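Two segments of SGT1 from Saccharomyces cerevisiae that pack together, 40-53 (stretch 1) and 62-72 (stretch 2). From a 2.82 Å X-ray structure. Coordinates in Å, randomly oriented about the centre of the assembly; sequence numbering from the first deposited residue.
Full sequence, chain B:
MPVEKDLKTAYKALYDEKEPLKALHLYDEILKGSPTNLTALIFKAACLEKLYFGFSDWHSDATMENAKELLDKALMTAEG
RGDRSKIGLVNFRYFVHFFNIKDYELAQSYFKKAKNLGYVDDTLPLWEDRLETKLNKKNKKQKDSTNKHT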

# COMPACT_ATOMS: atom_id res chain seq x y z
N ALA B 40 21.94 -17.50 -0.69
CA ALA B 40 20.89 -17.91 0.23
C ALA B 40 20.62 -16.81 1.29
O ALA B 40 19.46 -16.56 1.59
CB ALA B 40 21.28 -19.22 0.90
N LEU B 41 21.65 -16.11 1.81
CA LEU B 41 21.45 -15.04 2.79
C LEU B 41 20.71 -13.85 2.19
O LEU B 41 19.75 -13.35 2.77
CB LEU B 41 22.81 -14.55 3.37
CG LEU B 41 23.57 -15.50 4.30
CD1 LEU B 41 24.97 -15.06 4.45
CD2 LEU B 41 22.91 -15.62 5.64
N ILE B 42 21.19 -13.41 1.03
CA ILE B 42 20.71 -12.27 0.26
C ILE B 42 19.28 -12.48 -0.19
O ILE B 42 18.48 -11.57 -0.04
CB ILE B 42 21.71 -12.06 -0.93
CG1 ILE B 42 22.90 -11.23 -0.46
CG2 ILE B 42 21.09 -11.53 -2.22
CD1 ILE B 42 24.15 -11.32 -1.35
N PHE B 43 18.95 -13.67 -0.75
CA PHE B 43 17.61 -13.95 -1.25
C PHE B 43 16.67 -14.42 -0.17
O PHE B 43 15.47 -14.25 -0.37
CB PHE B 43 17.63 -14.87 -2.44
CG PHE B 43 18.17 -14.11 -3.63
CD1 PHE B 43 17.58 -12.91 -4.05
CD2 PHE B 43 19.30 -14.55 -4.29
CE1 PHE B 43 18.12 -12.18 -5.11
CE2 PHE B 43 19.82 -13.83 -5.37
CZ PHE B 43 19.23 -12.64 -5.76
N LYS B 44 17.17 -14.89 1.00
CA LYS B 44 16.24 -15.16 2.11
C LYS B 44 15.68 -13.81 2.58
O LYS B 44 14.48 -13.71 2.83
CB LYS B 44 16.86 -15.92 3.28
CG LYS B 44 15.80 -16.43 4.25
CD LYS B 44 16.38 -17.03 5.50
CE LYS B 44 15.37 -16.93 6.62
NZ LYS B 44 15.85 -17.60 7.85
N ALA B 45 16.53 -12.77 2.62
CA ALA B 45 16.15 -11.42 3.00
C ALA B 45 15.11 -10.88 2.01
O ALA B 45 14.14 -10.27 2.46
CB ALA B 45 17.38 -10.52 3.09
N ALA B 46 15.27 -11.17 0.67
CA ALA B 46 14.33 -10.79 -0.41
C ALA B 46 12.96 -11.44 -0.16
O ALA B 46 11.94 -10.75 -0.26
CB ALA B 46 14.87 -11.19 -1.78
N CYS B 47 12.94 -12.74 0.23
CA CYS B 47 11.70 -13.46 0.58
C CYS B 47 10.98 -12.73 1.68
O CYS B 47 9.79 -12.46 1.54
CB CYS B 47 12.00 -14.89 1.00
SG CYS B 47 12.57 -15.95 -0.34
N LEU B 48 11.71 -12.42 2.77
CA LEU B 48 11.17 -11.76 3.95
C LEU B 48 10.62 -10.39 3.61
O LEU B 48 9.57 -10.02 4.14
CB LEU B 48 12.21 -11.67 5.08
CG LEU B 48 12.67 -12.99 5.70
CD1 LEU B 48 13.76 -12.74 6.66
CD2 LEU B 48 11.56 -13.68 6.44
N GLU B 49 11.27 -9.66 2.70
CA GLU B 49 10.79 -8.35 2.25
C GLU B 49 9.48 -8.52 1.47
O GLU B 49 8.56 -7.77 1.74
CB GLU B 49 11.85 -7.61 1.44
CG GLU B 49 13.02 -7.14 2.30
CD GLU B 49 14.26 -6.63 1.59
OE1 GLU B 49 14.21 -6.37 0.37
OE2 GLU B 49 15.30 -6.49 2.28
N LYS B 50 9.36 -9.53 0.57
CA LYS B 50 8.13 -9.81 -0.19
C LYS B 50 6.98 -10.19 0.75
O LYS B 50 5.85 -9.73 0.54
CB LYS B 50 8.36 -10.95 -1.21
CG LYS B 50 8.25 -10.51 -2.67
CD LYS B 50 7.48 -11.56 -3.48
CE LYS B 50 6.85 -10.98 -4.73
N LEU B 51 7.26 -11.04 1.77
CA LEU B 51 6.28 -11.52 2.75
C LEU B 51 5.76 -10.37 3.60
O LEU B 51 4.56 -10.28 3.83
CB LEU B 51 6.86 -12.63 3.65
CG LEU B 51 7.28 -13.94 2.96
CD1 LEU B 51 8.19 -14.75 3.84
CD2 LEU B 51 6.08 -14.77 2.60
N TYR B 52 6.66 -9.46 4.01
CA TYR B 52 6.33 -8.27 4.81
C TYR B 52 5.22 -7.49 4.14
O TYR B 52 4.22 -7.15 4.77
CB TYR B 52 7.58 -7.39 5.00
CG TYR B 52 7.32 -6.13 5.80
CD1 TYR B 52 7.34 -6.14 7.19
CD2 TYR B 52 7.06 -4.92 5.15
CE1 TYR B 52 7.11 -4.98 7.92
CE2 TYR B 52 6.82 -3.76 5.88
CZ TYR B 52 6.84 -3.79 7.27
OH TYR B 52 6.60 -2.66 8.01
N PHE B 53 5.38 -7.27 2.84
CA PHE B 53 4.46 -6.50 2.01
C PHE B 53 3.35 -7.36 1.34
O PHE B 53 2.62 -6.84 0.51
CB PHE B 53 5.27 -5.78 0.92
CG PHE B 53 6.17 -4.68 1.44
CD1 PHE B 53 5.63 -3.53 2.02
CD2 PHE B 53 7.55 -4.77 1.30
CE1 PHE B 53 6.47 -2.51 2.49
CE2 PHE B 53 8.39 -3.73 1.77
CZ PHE B 53 7.85 -2.61 2.36
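Stretch 2 62-72: ATMENAKELLD

Stretch 2 is helical throughout, from Ala 62 to Asp 72, and is part of a longer helix that extends beyond both ends. It lies antiparallel on helix 40-52 of stretch 1. The angle between the N-to-C directions is 166°, and the axes come within 8.3 Å. Backbone hydrogen bonds of the i to i-4 type run along it from Asn 66 N to Ala 62 O (2.9 Å) through to Asp 72 N to Lys 68 O (2.8 Å). No hydrogen bond passes directly between the stretches, so the contact is mainly one of apolar packing.

The two backbones come nearest at a pair of alanines. Ala 45 CA and Ala 67 CA are 4.1 Å apart. Both side chains point toward the partner helix, and Ala 45 CB and Ala 67 CB are also 4.1 Å apart. Ala 45 CB reaches the backbone as well, 3.5 Å from Ala 67 O. Small side chains leave room for this close approach.

On one flank of the alanine pair, two leucines interlock. Leu 70 points toward stretch 1 with chi1 m and chi2 t, and it sits as a knob among Leu 41, Lys 44, Ala 45 and Leu 48. Its CB is 3.6 Å from Leu 41 O. Its CD2 is 3.7 Å from Leu 41 CD2, while its CD1 lies 3.7 Å from Leu 48 CD1. The two methyls reach toward different leucines, but both stay near Lys 44 CD, 3.7 Å from Leu 70 CD1 and 4.1 Å from Leu 70 CD2. Leu 48, also m,t, returns the arrangement as a knob among Thr 63, Asn 66, Ala 67 and Leu 70.

Thr 63 has chi1 m. This places its methyl against stretch 1, with CG2 3.2 Å from Leu 48 O and 3.9 Å from Tyr 52 CB. Its OG1 is hydrogen-bonded to a residue adjoining the stretches. Asn 66 takes chi1 t. Its CG lies 3.6 Å from Leu 48 CD1, and its OD1 accepts from water 1 at 3.2 Å. The same water accepts from Lys 44 NZ at 2.6 Å. The lysine is extended, with all four chi angles t, so its aliphatic part lines the Leu 70 pocket while its amine reaches the water.

Met 64 leaves its backbone sideways, but its end comes nearer to stretch 1. Chi1 and chi2 are both m, and chi3 is t. Its CG lies over one face of the Tyr 52 ring, 3.8 Å from the centroid, in a CH-pi contact. The terminal CE then lies 3.5 Å from Tyr 52 CD2, 3.6 Å from Phe 53 CE2 and 3.8 Å from Glu 49 CG. Tyr 52 has chi1 t and Phe 53 chi1 m. Phe 53 is the first residue past the helix to leave helical phi/psi.

Leu 71, again m,t, also starts sideways and ends nearer. Its CG is 4.1 Å from Ala 45 CB, and its CD2 is 4.4 Å from Ile 42 CG1. Lys 68 and Ala 62 point away and make no contact.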

# COMPACT_ATOMS: atom_id res chain seq x y z
N ALA B 62 9.75 -7.24 13.10
CA ALA B 62 10.56 -8.46 13.27
C ALA B 62 10.97 -9.04 11.92
O ALA B 62 12.14 -9.36 11.74
CB ALA B 62 9.80 -9.49 14.08
N THR B 63 10.03 -9.13 10.95
CA THR B 63 10.31 -9.61 9.60
C THR B 63 11.38 -8.71 8.93
O THR B 63 12.36 -9.26 8.44
CB THR B 63 9.02 -9.69 8.77
OG1 THR B 63 8.17 -10.67 9.36
CG2 THR B 63 9.26 -10.07 7.32
N MET B 64 11.23 -7.37 8.95
CA MET B 64 12.20 -6.47 8.32
C MET B 64 13.57 -6.51 9.03
O MET B 64 14.60 -6.46 8.35
CB MET B 64 11.65 -5.03 8.24
CG MET B 64 10.84 -4.76 6.96
SD MET B 64 11.72 -5.18 5.44
CE MET B 64 10.49 -5.10 4.33
N GLU B 65 13.58 -6.64 10.38
CA GLU B 65 14.77 -6.76 11.23
C GLU B 65 15.55 -8.03 10.85
O GLU B 65 16.77 -7.97 10.68
CB GLU B 65 14.38 -6.78 12.71
N ASN B 66 14.83 -9.15 10.65
CA ASN B 66 15.37 -10.44 10.23
C ASN B 66 16.05 -10.29 8.85
O ASN B 66 17.19 -10.75 8.69
CB ASN B 66 14.24 -11.47 10.21
CG ASN B 66 14.58 -12.94 10.14
OD1 ASN B 66 15.74 -13.35 9.92
ND2 ASN B 66 13.55 -13.77 10.26
N ALA B 67 15.38 -9.61 7.88
CA ALA B 67 15.92 -9.34 6.55
C ALA B 67 17.24 -8.55 6.65
O ALA B 67 18.24 -9.00 6.11
CB ALA B 67 14.91 -8.59 5.71
N LYS B 68 17.25 -7.45 7.44
CA LYS B 68 18.44 -6.61 7.67
C LYS B 68 19.59 -7.44 8.27
O LYS B 68 20.73 -7.33 7.81
CB LYS B 68 18.11 -5.40 8.56
CG LYS B 68 19.31 -4.52 8.93
N GLU B 69 19.28 -8.30 9.27
CA GLU B 69 20.25 -9.17 9.95
C GLU B 69 20.85 -10.19 8.98
O GLU B 69 22.04 -10.49 9.09
CB GLU B 69 19.60 -9.87 11.16
N LEU B 70 20.07 -10.68 8.00
CA LEU B 70 20.57 -11.59 6.96
C LEU B 70 21.53 -10.85 6.02
O LEU B 70 22.53 -11.43 5.58
CB LEU B 70 19.41 -12.19 6.15
CG LEU B 70 18.68 -13.37 6.79
CD1 LEU B 70 17.34 -13.55 6.14
CD2 LEU B 70 19.48 -14.64 6.65
N LEU B 71 21.26 -9.55 5.75
CA LEU B 71 22.15 -8.72 4.94
C LEU B 71 23.39 -8.37 5.73
O LEU B 71 24.47 -8.30 5.17
CB LEU B 71 21.44 -7.46 4.44
CG LEU B 71 20.30 -7.71 3.42
CD1 LEU B 71 19.51 -6.46 3.17
CD2 LEU B 71 20.81 -8.35 2.12
N ASP B 72 23.26 -8.23 7.05
CA ASP B 72 24.40 -7.98 7.95
C ASP B 72 25.36 -9.16 7.91
O ASP B 72 26.57 -8.95 7.79
CB ASP B 72 23.94 -7.70 9.40
CG ASP B 72 23.24 -6.35 9.67
OD1 ASP B 72 23.28 -5.47 8.77
OD2 ASP B 72 22.68 -6.18 10.78
O HOH W 1 17.22 -16.16 9.51